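Local coordinates for trilobed Protease (Pyrococcus furiosus, PDB 2GOP), which is probably a proteolytic enzyme of a hyperthermophilic archaeon, represented here by its beta-propeller domain, whose ring is left without the usual Velcro closure, at residues A[15-29]-A[326-340]. Residues are numbered along the deposited sequence; the frame is centred on the assembly and turned at random.
Sequences AYLSDPRTKGELVAY and LFTWDGEEKQLTDYN
The carboxamide of Asn340 lies against the backbone of Ala15 and pairs with both of its polar groups. OD1 of Asn340 accepts from Ala15 N at 2.9 Å. That bond is nearly straight, its N-H...O angle 169°. Asn340 ND2 donates to Ala15 O at 2.9 Å; each acceptor is met in its carbonyl plane on a lone pair. With an alanine here, the N-H and C=O of Ala15 would probably lose both mates, leaving the start of 15-29 and the loop 336-340 less firmly joined. One residue back along the chain from Asn340, Tyr339 joins hydroxyls with Tyr29, OH to OH 2.6 Å; the oxygen of Tyr339 lies at the edge of the Tyr29 ring, in its plane. CG of Tyr29 sits between the backbone N and carbonyl carbon (chi1 54°), a torsion that directs the ring toward 326-340. The strands of 15-29 lie in the first blade of a seven-bladed beta-propeller and those of 326-340 in the last, with 336-340 the loop that follows it. Each four-stranded blade is built from its own stretch of chain: the open Velcro topology, in which side chains rather than a shared strand span the seam. Leu326 packs into that seam, CD2 lying 3.6 Å from Tyr29 CD1 and CD1 against Pro20 CB, while Val27 CG2 runs alongside Leu326 CD2, pointing the other way. Thr337 OG1 accepts from Leu326 N at 2.8 Å and also bonds Glu325, whose carboxylate takes the backbone N-H groups of Tyr339 and Asn340 as well. Leu17 meets Thr337 tip to tip, with CD2 3.6 Å from OG1, and its CD1 packs against Tyr339 CD2.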
ATOM      1  N   ALA A  15      -0.682  -1.148 -28.021  1.00 53.01           N
ATOM      2  CA  ALA A  15      -0.142   0.098 -27.503  1.00 50.95           C
ATOM      3  C   ALA A  15      -0.701   0.275 -26.102  1.00 46.68           C
ATOM      4  O   ALA A  15      -1.906   0.160 -25.898  1.00 44.10           O
ATOM      5  CB  ALA A  15      -0.548   1.256 -28.384  1.00 47.30           C
ATOM      6  N   TYR A  16       0.177   0.538 -25.139  1.00 45.31           N
ATOM      7  CA  TYR A  16      -0.223   0.676 -23.744  1.00 45.62           C
ATOM      8  C   TYR A  16      -0.017   2.114 -23.284  1.00 45.64           C
ATOM      9  O   TYR A  16       1.115   2.588 -23.195  1.00 43.80           O
ATOM     10  CB  TYR A  16       0.569  -0.296 -22.869  1.00 46.68           C
ATOM     11  CG  TYR A  16       0.308  -1.746 -23.202  1.00 46.42           C
ATOM     12  CD1 TYR A  16      -0.820  -2.402 -22.712  1.00 47.51           C
ATOM     13  CD2 TYR A  16       1.177  -2.461 -24.021  1.00 48.20           C
ATOM     14  CE1 TYR A  16      -1.072  -3.739 -23.028  1.00 48.26           C
ATOM     15  CE2 TYR A  16       0.932  -3.791 -24.348  1.00 48.87           C
ATOM     16  CZ  TYR A  16      -0.193  -4.427 -23.849  1.00 48.74           C
ATOM     17  OH  TYR A  16      -0.429  -5.753 -24.160  1.00 48.27           O
ATOM     18  N   LEU A  17      -1.126   2.790 -22.983  1.00 44.20           N
ATOM     19  CA  LEU A  17      -1.120   4.205 -22.627  1.00 44.33           C
ATOM     20  C   LEU A  17      -1.102   4.396 -21.113  1.00 43.42           C
ATOM     21  O   LEU A  17      -1.810   3.701 -20.390  1.00 42.37           O
ATOM     22  CB  LEU A  17      -2.352   4.911 -23.195  1.00 43.47           C
ATOM     23  CG  LEU A  17      -2.250   5.450 -24.628  1.00 48.49           C
ATOM     24  CD1 LEU A  17      -1.891   4.375 -25.624  1.00 49.86           C
ATOM     25  CD2 LEU A  17      -3.546   6.110 -24.998  1.00 45.40           C
ATOM     26  N   SER A  18      -0.325   5.366 -20.645  1.00 41.11           N
ATOM     27  CA  SER A  18      -0.282   5.662 -19.217  1.00 40.79           C
ATOM     28  C   SER A  18      -0.016   7.135 -18.974  1.00 39.42           C
ATOM     29  O   SER A  18       0.437   7.853 -19.860  1.00 38.58           O
ATOM     30  CB  SER A  18       0.781   4.810 -18.508  1.00 41.80           C
ATOM     31  OG  SER A  18       2.067   4.980 -19.080  1.00 40.00           O
ATOM     32  N   ASP A  19      -0.344   7.570 -17.762  1.00 38.05           N
ATOM     33  CA  ASP A  19       0.031   8.881 -17.254  1.00 37.49           C
ATOM     34  C   ASP A  19      -0.449  10.058 -18.117  1.00 35.93           C
ATOM     35  O   ASP A  19       0.374  10.843 -18.640  1.00 38.60           O
ATOM     36  CB  ASP A  19       1.545   8.940 -17.060  1.00 36.10           C
ATOM     37  CG  ASP A  19       1.968   9.994 -16.051  1.00 37.98           C
ATOM     38  OD1 ASP A  19       1.082  10.677 -15.481  1.00 37.46           O
ATOM     39  OD2 ASP A  19       3.193  10.133 -15.832  1.00 40.43           O
ATOM     40  N   PRO A  20      -1.778  10.231 -18.214  1.00 38.05           N
ATOM     41  CA  PRO A  20      -2.345  11.337 -19.009  1.00 37.55           C
ATOM     42  C   PRO A  20      -2.134  12.678 -18.323  1.00 39.48           C
ATOM     43  O   PRO A  20      -2.262  12.786 -17.107  1.00 36.49           O
ATOM     44  CB  PRO A  20      -3.833  11.010 -19.060  1.00 38.13           C
ATOM     45  CG  PRO A  20      -4.085  10.237 -17.814  1.00 39.10           C
ATOM     46  CD  PRO A  20      -2.828   9.438 -17.556  1.00 36.74           C
ATOM     47  N   ARG A  21      -1.809  13.686 -19.119  1.00 40.39           N
ATOM     48  CA  ARG A  21      -1.515  15.009 -18.626  1.00 41.56           C
ATOM     49  C   ARG A  21      -2.115  16.049 -19.546  1.00 41.79           C
ATOM     50  O   ARG A  21      -2.230  15.832 -20.758  1.00 41.75           O
ATOM     51  CB  ARG A  21      -0.001  15.221 -18.581  1.00 43.70           C
ATOM     52  CG  ARG A  21       0.715  14.292 -17.617  1.00 45.92           C
ATOM     53  CD  ARG A  21       0.599  14.801 -16.221  1.00 47.48           C
ATOM     54  NE  ARG A  21       0.748  13.732 -15.249  1.00 50.00           N
ATOM     55  CZ  ARG A  21       0.886  13.924 -13.943  1.00 48.07           C
ATOM     56  NH1 ARG A  21       0.887  15.153 -13.432  1.00 44.43           N
ATOM     57  NH2 ARG A  21       1.033  12.872 -13.146  1.00 50.62           N
ATOM     58  N   THR A  22      -2.463  17.193 -18.974  1.00 43.28           N
ATOM     59  CA  THR A  22      -2.943  18.310 -19.773  1.00 42.81           C
ATOM     60  C   THR A  22      -2.579  19.678 -19.171  1.00 42.75           C
ATOM     61  O   THR A  22      -2.610  19.867 -17.957  1.00 42.15           O
ATOM     62  CB  THR A  22      -4.471  18.217 -19.983  1.00 41.33           C
ATOM     63  OG1 THR A  22      -4.882  19.195 -20.951  1.00 44.55           O
ATOM     64  CG2 THR A  22      -5.218  18.429 -18.662  1.00 38.96           C
ATOM     65  N   LYS A  23      -2.203  20.603 -20.049  1.00 43.11           N
ATOM     66  CA  LYS A  23      -2.064  22.020 -19.716  1.00 44.38           C
ATOM     67  C   LYS A  23      -2.511  22.795 -20.931  1.00 45.52           C
ATOM     68  O   LYS A  23      -2.090  22.492 -22.044  1.00 46.23           O
ATOM     69  CB  LYS A  23      -0.616  22.396 -19.407  1.00 44.78           C
ATOM     70  CG  LYS A  23      -0.047  21.777 -18.147  1.00 45.96           C
ATOM     71  CD  LYS A  23      -0.745  22.263 -16.891  1.00 43.92           C
ATOM     72  CE  LYS A  23      -0.065  21.699 -15.653  1.00 46.08           C
ATOM     73  NZ  LYS A  23      -0.707  22.132 -14.382  1.00 46.01           N
ATOM     74  N   GLY A  24      -3.371  23.787 -20.726  1.00 46.04           N
ATOM     75  CA  GLY A  24      -3.857  24.604 -21.819  1.00 45.72           C
ATOM     76  C   GLY A  24      -4.532  23.769 -22.887  1.00 45.25           C
ATOM     77  O   GLY A  24      -5.483  23.050 -22.605  1.00 44.14           O
ATOM     78  N   GLU A  25      -4.036  23.868 -24.116  1.00 45.70           N
ATOM     79  CA  GLU A  25      -4.591  23.119 -25.242  1.00 47.97           C
ATOM     80  C   GLU A  25      -3.700  21.928 -25.608  1.00 46.74           C
ATOM     81  O   GLU A  25      -3.869  21.315 -26.666  1.00 47.81           O
ATOM     82  CB  GLU A  25      -4.790  24.046 -26.449  1.00 49.44           C
ATOM     83  CG  GLU A  25      -5.898  25.091 -26.251  1.00 54.19           C
ATOM     84  CD  GLU A  25      -7.258  24.636 -26.769  1.00 58.97           C
ATOM     85  OE1 GLU A  25      -7.614  23.446 -26.604  1.00 62.74           O
ATOM     86  OE2 GLU A  25      -7.980  25.480 -27.337  1.00 61.11           O
ATOM     87  N   LEU A  26      -2.766  21.600 -24.721  1.00 45.44           N
ATOM     88  CA  LEU A  26      -1.903  20.432 -24.892  1.00 45.90           C
ATOM     89  C   LEU A  26      -2.341  19.277 -24.003  1.00 46.08           C
ATOM     90  O   LEU A  26      -2.728  19.473 -22.846  1.00 44.65           O
ATOM     91  CB  LEU A  26      -0.446  20.778 -24.567  1.00 45.13           C
ATOM     92  CG  LEU A  26       0.263  21.726 -25.540  1.00 47.07           C
ATOM     93  CD1 LEU A  26       1.700  21.951 -25.102  1.00 43.89           C
ATOM     94  CD2 LEU A  26       0.213  21.196 -26.973  1.00 45.95           C
ATOM     95  N   VAL A  27      -2.274  18.072 -24.557  1.00 45.72           N
ATOM     96  CA  VAL A  27      -2.345  16.858 -23.762  1.00 45.08           C
ATOM     97  C   VAL A  27      -1.062  16.085 -24.029  1.00 45.15           C
ATOM     98  O   VAL A  27      -0.464  16.217 -25.100  1.00 43.19           O
ATOM     99  CB  VAL A  27      -3.586  16.000 -24.098  1.00 45.72           C
ATOM    100  CG1 VAL A  27      -4.855  16.812 -23.881  1.00 47.59           C
ATOM    101  CG2 VAL A  27      -3.523  15.479 -25.523  1.00 46.31           C
ATOM    102  N   ALA A  28      -0.622  15.314 -23.041  1.00 45.06           N
ATOM    103  CA  ALA A  28       0.485  14.384 -23.226  1.00 44.43           C
ATOM    104  C   ALA A  28       0.222  13.096 -22.468  1.00 47.15           C
ATOM    105  O   ALA A  28      -0.589  13.052 -21.530  1.00 45.27           O
ATOM    106  CB  ALA A  28       1.814  14.996 -22.775  1.00 42.69           C
ATOM    107  N   TYR A  29       0.922  12.051 -22.892  1.00 45.48           N
ATOM    108  CA  TYR A  29       0.802  10.734 -22.292  1.00 44.17           C
ATOM    109  C   TYR A  29       1.969   9.867 -22.710  1.00 43.00           C
ATOM    110  O   TYR A  29       2.713  10.207 -23.636  1.00 43.07           O
ATOM    111  CB  TYR A  29      -0.520  10.063 -22.698  1.00 42.69           C
ATOM    112  CG  TYR A  29      -0.747   9.988 -24.182  1.00 42.17           C
ATOM    113  CD1 TYR A  29      -1.294  11.065 -24.873  1.00 41.46           C
ATOM    114  CD2 TYR A  29      -0.412   8.838 -24.907  1.00 43.89           C
ATOM    115  CE1 TYR A  29      -1.512  11.006 -26.222  1.00 41.54           C
ATOM    116  CE2 TYR A  29      -0.623   8.773 -26.270  1.00 40.36           C
ATOM    117  CZ  TYR A  29      -1.174   9.861 -26.920  1.00 43.54           C
ATOM    118  OH  TYR A  29      -1.397   9.812 -28.273  1.00 42.44           O
ATOM    119  N   LEU A 326      -7.108   7.483 -24.728  1.00 40.98           N
ATOM    120  CA  LEU A 326      -7.213   8.830 -24.184  1.00 42.16           C
ATOM    121  C   LEU A 326      -8.520   9.491 -24.600  1.00 40.28           C
ATOM    122  O   LEU A 326      -8.951   9.396 -25.757  1.00 39.16           O
ATOM    123  CB  LEU A 326      -6.037   9.687 -24.654  1.00 43.17           C
ATOM    124  CG  LEU A 326      -5.710  10.935 -23.829  1.00 43.41           C
ATOM    125  CD1 LEU A 326      -5.031  10.563 -22.540  1.00 43.59           C
ATOM    126  CD2 LEU A 326      -4.832  11.876 -24.633  1.00 46.75           C
ATOM    127  N   PHE A 327      -9.138  10.171 -23.641  1.00 39.76           N
ATOM    128  CA  PHE A 327     -10.387  10.896 -23.851  1.00 40.44           C
ATOM    129  C   PHE A 327     -10.256  12.266 -23.215  1.00 41.56           C
ATOM    130  O   PHE A 327      -9.517  12.429 -22.246  1.00 40.01           O
ATOM    131  CB  PHE A 327     -11.556  10.162 -23.178  1.00 39.94           C
ATOM    132  CG  PHE A 327     -11.904   8.835 -23.805  1.00 38.85           C
ATOM    133  CD1 PHE A 327     -11.172   7.697 -23.504  1.00 39.47           C
ATOM    134  CD2 PHE A 327     -12.980   8.721 -24.671  1.00 39.88           C
ATOM    135  CE1 PHE A 327     -11.495   6.471 -24.070  1.00 40.54           C
ATOM    136  CE2 PHE A 327     -13.314   7.494 -25.243  1.00 40.41           C
ATOM    137  CZ  PHE A 327     -12.576   6.373 -24.944  1.00 41.19           C
ATOM    138  N   THR A 328     -10.976  13.248 -23.753  1.00 43.80           N
ATOM    139  CA  THR A 328     -11.114  14.544 -23.089  1.00 45.05           C
ATOM    140  C   THR A 328     -12.564  14.773 -22.684  1.00 46.43           C
ATOM    141  O   THR A 328     -13.477  14.092 -23.150  1.00 45.03           O
ATOM    142  CB  THR A 328     -10.628  15.742 -23.958  1.00 47.06           C
ATOM    143  OG1 THR A 328     -11.313  15.754 -25.214  1.00 44.77           O
ATOM    144  CG2 THR A 328      -9.112  15.681 -24.195  1.00 48.22           C
ATOM    145  N   TRP A 329     -12.767  15.737 -21.798  1.00 47.59           N
ATOM    146  CA  TRP A 329     -14.102  16.076 -21.366  1.00 48.03           C
ATOM    147  C   TRP A 329     -14.175  17.575 -21.051  1.00 48.48           C
ATOM    148  O   TRP A 329     -13.400  18.084 -20.241  1.00 46.32           O
ATOM    149  CB  TRP A 329     -14.482  15.207 -20.166  1.00 49.58           C
ATOM    150  CG  TRP A 329     -15.909  15.266 -19.822  1.00 49.61           C
ATOM    151  CD1 TRP A 329     -16.911  14.468 -20.304  1.00 49.97           C
ATOM    152  CD2 TRP A 329     -16.517  16.175 -18.915  1.00 49.80           C
ATOM    153  NE1 TRP A 329     -18.113  14.834 -19.747  1.00 49.81           N
ATOM    154  CE2 TRP A 329     -17.899  15.882 -18.891  1.00 49.87           C
ATOM    155  CE3 TRP A 329     -16.032  17.223 -18.124  1.00 49.77           C
ATOM    156  CZ2 TRP A 329     -18.796  16.589 -18.100  1.00 49.00           C
ATOM    157  CZ3 TRP A 329     -16.932  17.928 -17.336  1.00 51.53           C
ATOM    158  CH2 TRP A 329     -18.296  17.607 -17.331  1.00 49.85           C
ATOM    159  N   ASP A 330     -15.080  18.270 -21.745  1.00 48.66           N
ATOM    160  CA  ASP A 330     -15.317  19.702 -21.546  1.00 49.59           C
ATOM    161  C   ASP A 330     -16.798  19.990 -21.271  1.00 50.83           C
ATOM    162  O   ASP A 330     -17.293  21.077 -21.567  1.00 51.16           O
ATOM    163  CB  ASP A 330     -14.855  20.483 -22.784  1.00 49.60           C
ATOM    164  CG  ASP A 330     -15.686  20.178 -24.036  1.00 50.83           C
ATOM    165  OD1 ASP A 330     -16.520  19.247 -24.021  1.00 52.18           O
ATOM    166  OD2 ASP A 330     -15.494  20.875 -25.052  1.00 54.04           O
ATOM    167  N   GLY A 331     -17.487  19.009 -20.696  1.00 50.61           N
ATOM    168  CA  GLY A 331     -18.948  18.980 -20.661  1.00 50.66           C
ATOM    169  C   GLY A 331     -19.438  17.844 -21.543  1.00 50.91           C
ATOM    170  O   GLY A 331     -20.547  17.332 -21.364  1.00 50.71           O
ATOM    171  N   GLU A 332     -18.586  17.461 -22.493  1.00 51.13           N
ATOM    172  CA  GLU A 332     -18.853  16.399 -23.456  1.00 51.33           C
ATOM    173  C   GLU A 332     -17.601  15.528 -23.593  1.00 49.27           C
ATOM    174  O   GLU A 332     -16.487  16.045 -23.553  1.00 45.42           O
ATOM    175  CB  GLU A 332     -19.180  17.029 -24.814  1.00 52.56           C
ATOM    176  CG  GLU A 332     -19.514  16.047 -25.934  1.00 55.66           C
ATOM    177  CD  GLU A 332     -20.995  15.990 -26.250  1.00 62.13           C
ATOM    178  OE1 GLU A 332     -21.811  15.946 -25.299  1.00 67.39           O
ATOM    179  OE2 GLU A 332     -21.339  15.989 -27.452  1.00 64.05           O
ATOM    180  N   GLU A 333     -17.783  14.223 -23.782  1.00 49.14           N
ATOM    181  CA  GLU A 333     -16.650  13.323 -24.011  1.00 49.68           C
ATOM    182  C   GLU A 333     -16.261  13.322 -25.484  1.00 49.16           C
ATOM    183  O   GLU A 333     -17.123  13.340 -26.357  1.00 47.77           O
ATOM    184  CB  GLU A 333     -16.964  11.892 -23.563  1.00 48.69           C
ATOM    185  CG  GLU A 333     -15.760  10.951 -23.623  1.00 47.43           C
ATOM    186  CD  GLU A 333     -16.030   9.596 -22.984  1.00 49.02           C
ATOM    187  OE1 GLU A 333     -16.636   8.740 -23.656  1.00 52.97           O
ATOM    188  OE2 GLU A 333     -15.621   9.371 -21.820  1.00 46.94           O
ATOM    189  N   LYS A 334     -14.955  13.301 -25.739  1.00 49.34           N
ATOM    190  CA  LYS A 334     -14.404  13.092 -27.077  1.00 49.11           C
ATOM    191  C   LYS A 334     -13.239  12.110 -26.969  1.00 48.00           C
ATOM    192  O   LYS A 334     -12.419  12.218 -26.061  1.00 48.77           O
ATOM    193  CB  LYS A 334     -13.921  14.410 -27.680  1.00 49.87           C
ATOM    194  CG  LYS A 334     -15.038  15.417 -27.896  1.00 54.07           C
ATOM    195  CD  LYS A 334     -14.672  16.504 -28.903  1.00 54.08           C
ATOM    196  CE  LYS A 334     -15.908  17.317 -29.298  1.00 56.17           C
ATOM    197  NZ  LYS A 334     -15.671  18.214 -30.476  1.00 58.49           N
ATOM    198  N   GLN A 335     -13.182  11.140 -27.877  1.00 45.94           N
ATOM    199  CA  GLN A 335     -12.078  10.196 -27.910  1.00 45.51           C
ATOM    200  C   GLN A 335     -10.935  10.784 -28.725  1.00 46.18           C
ATOM    201  O   GLN A 335     -11.137  11.193 -29.873  1.00 46.46           O
ATOM    202  CB  GLN A 335     -12.521   8.871 -28.513  1.00 44.70           C
ATOM    203  CG  GLN A 335     -11.491   7.762 -28.341  1.00 45.18           C
ATOM    204  CD  GLN A 335     -12.020   6.394 -28.712  1.00 46.26           C
ATOM    205  OE1 GLN A 335     -13.231   6.177 -28.786  1.00 45.12           O
ATOM    206  NE2 GLN A 335     -11.107   5.454 -28.942  1.00 43.95           N
ATOM    207  N   LEU A 336      -9.734  10.805 -28.143  1.00 44.66           N
ATOM    208  CA  LEU A 336      -8.561  11.376 -28.813  1.00 44.95           C
ATOM    209  C   LEU A 336      -7.626  10.358 -29.456  1.00 44.47           C
ATOM    210  O   LEU A 336      -6.949  10.682 -30.431  1.00 45.04           O
ATOM    211  CB  LEU A 336      -7.751  12.235 -27.844  1.00 45.12           C
ATOM    212  CG  LEU A 336      -8.381  13.554 -27.416  1.00 49.15           C
ATOM    213  CD1 LEU A 336      -7.342  14.361 -26.647  1.00 53.87           C
ATOM    214  CD2 LEU A 336      -8.909  14.346 -28.599  1.00 50.09           C
ATOM    215  N   THR A 337      -7.545   9.155 -28.895  1.00 45.40           N
ATOM    216  CA  THR A 337      -6.669   8.115 -29.439  1.00 44.06           C
ATOM    217  C   THR A 337      -7.467   6.870 -29.811  1.00 42.90           C
ATOM    218  O   THR A 337      -8.529   6.610 -29.252  1.00 41.25           O
ATOM    219  CB  THR A 337      -5.530   7.724 -28.455  1.00 43.67           C
ATOM    220  OG1 THR A 337      -6.081   7.105 -27.287  1.00 42.87           O
ATOM    221  CG2 THR A 337      -4.715   8.934 -28.041  1.00 42.35           C
ATOM    222  N   ASP A 338      -6.946   6.112 -30.772  1.00 43.04           N
ATOM    223  CA  ASP A 338      -7.543   4.832 -31.163  1.00 44.61           C
ATOM    224  C   ASP A 338      -6.453   3.859 -31.613  1.00 44.00           C
ATOM    225  O   ASP A 338      -6.611   3.131 -32.588  1.00 39.89           O
ATOM    226  CB  ASP A 338      -8.601   5.042 -32.251  1.00 45.66           C
ATOM    227  CG  ASP A 338      -8.047   5.713 -33.508  1.00 47.45           C
ATOM    228  OD1 ASP A 338      -6.867   6.112 -33.526  1.00 47.81           O
ATOM    229  OD2 ASP A 338      -8.802   5.839 -34.490  1.00 51.72           O
ATOM    230  N   TYR A 339      -5.343   3.859 -30.880  1.00 45.74           N
ATOM    231  CA  TYR A 339      -4.150   3.103 -31.266  1.00 46.71           C
ATOM    232  C   TYR A 339      -4.480   1.646 -31.535  1.00 49.82           C
ATOM    233  O   TYR A 339      -4.065   1.074 -32.545  1.00 51.97           O
ATOM    234  CB  TYR A 339      -3.084   3.202 -30.170  1.00 44.64           C
ATOM    235  CG  TYR A 339      -2.363   4.531 -30.141  1.00 42.28           C
ATOM    236  CD1 TYR A 339      -1.398   4.838 -31.103  1.00 42.87           C
ATOM    237  CD2 TYR A 339      -2.633   5.476 -29.157  1.00 40.98           C
ATOM    238  CE1 TYR A 339      -0.723   6.056 -31.086  1.00 41.11           C
ATOM    239  CE2 TYR A 339      -1.971   6.693 -29.136  1.00 38.13           C
ATOM    240  CZ  TYR A 339      -1.014   6.979 -30.101  1.00 38.18           C
ATOM    241  OH  TYR A 339      -0.350   8.183 -30.078  1.00 39.49           O
ATOM    242  N   ASN A 340      -5.254   1.052 -30.641  1.00 51.14           N
ATOM    243  CA  ASN A 340      -5.509  -0.383 -30.697  1.00 51.70           C
ATOM    244  C   ASN A 340      -6.667  -0.818 -31.580  1.00 52.64           C
ATOM    245  O   ASN A 340      -6.788  -2.003 -31.895  1.00 52.13           O
ATOM    246  CB  ASN A 340      -5.671  -0.910 -29.278  1.00 51.07           C
ATOM    247  CG  ASN A 340      -4.389  -0.826 -28.518  1.00 48.98           C
ATOM    248  OD1 ASN A 340      -3.412  -1.474 -28.887  1.00 44.66           O
ATOM    249  ND2 ASN A 340      -4.354   0.011 -27.488  1.00 50.18           N
TER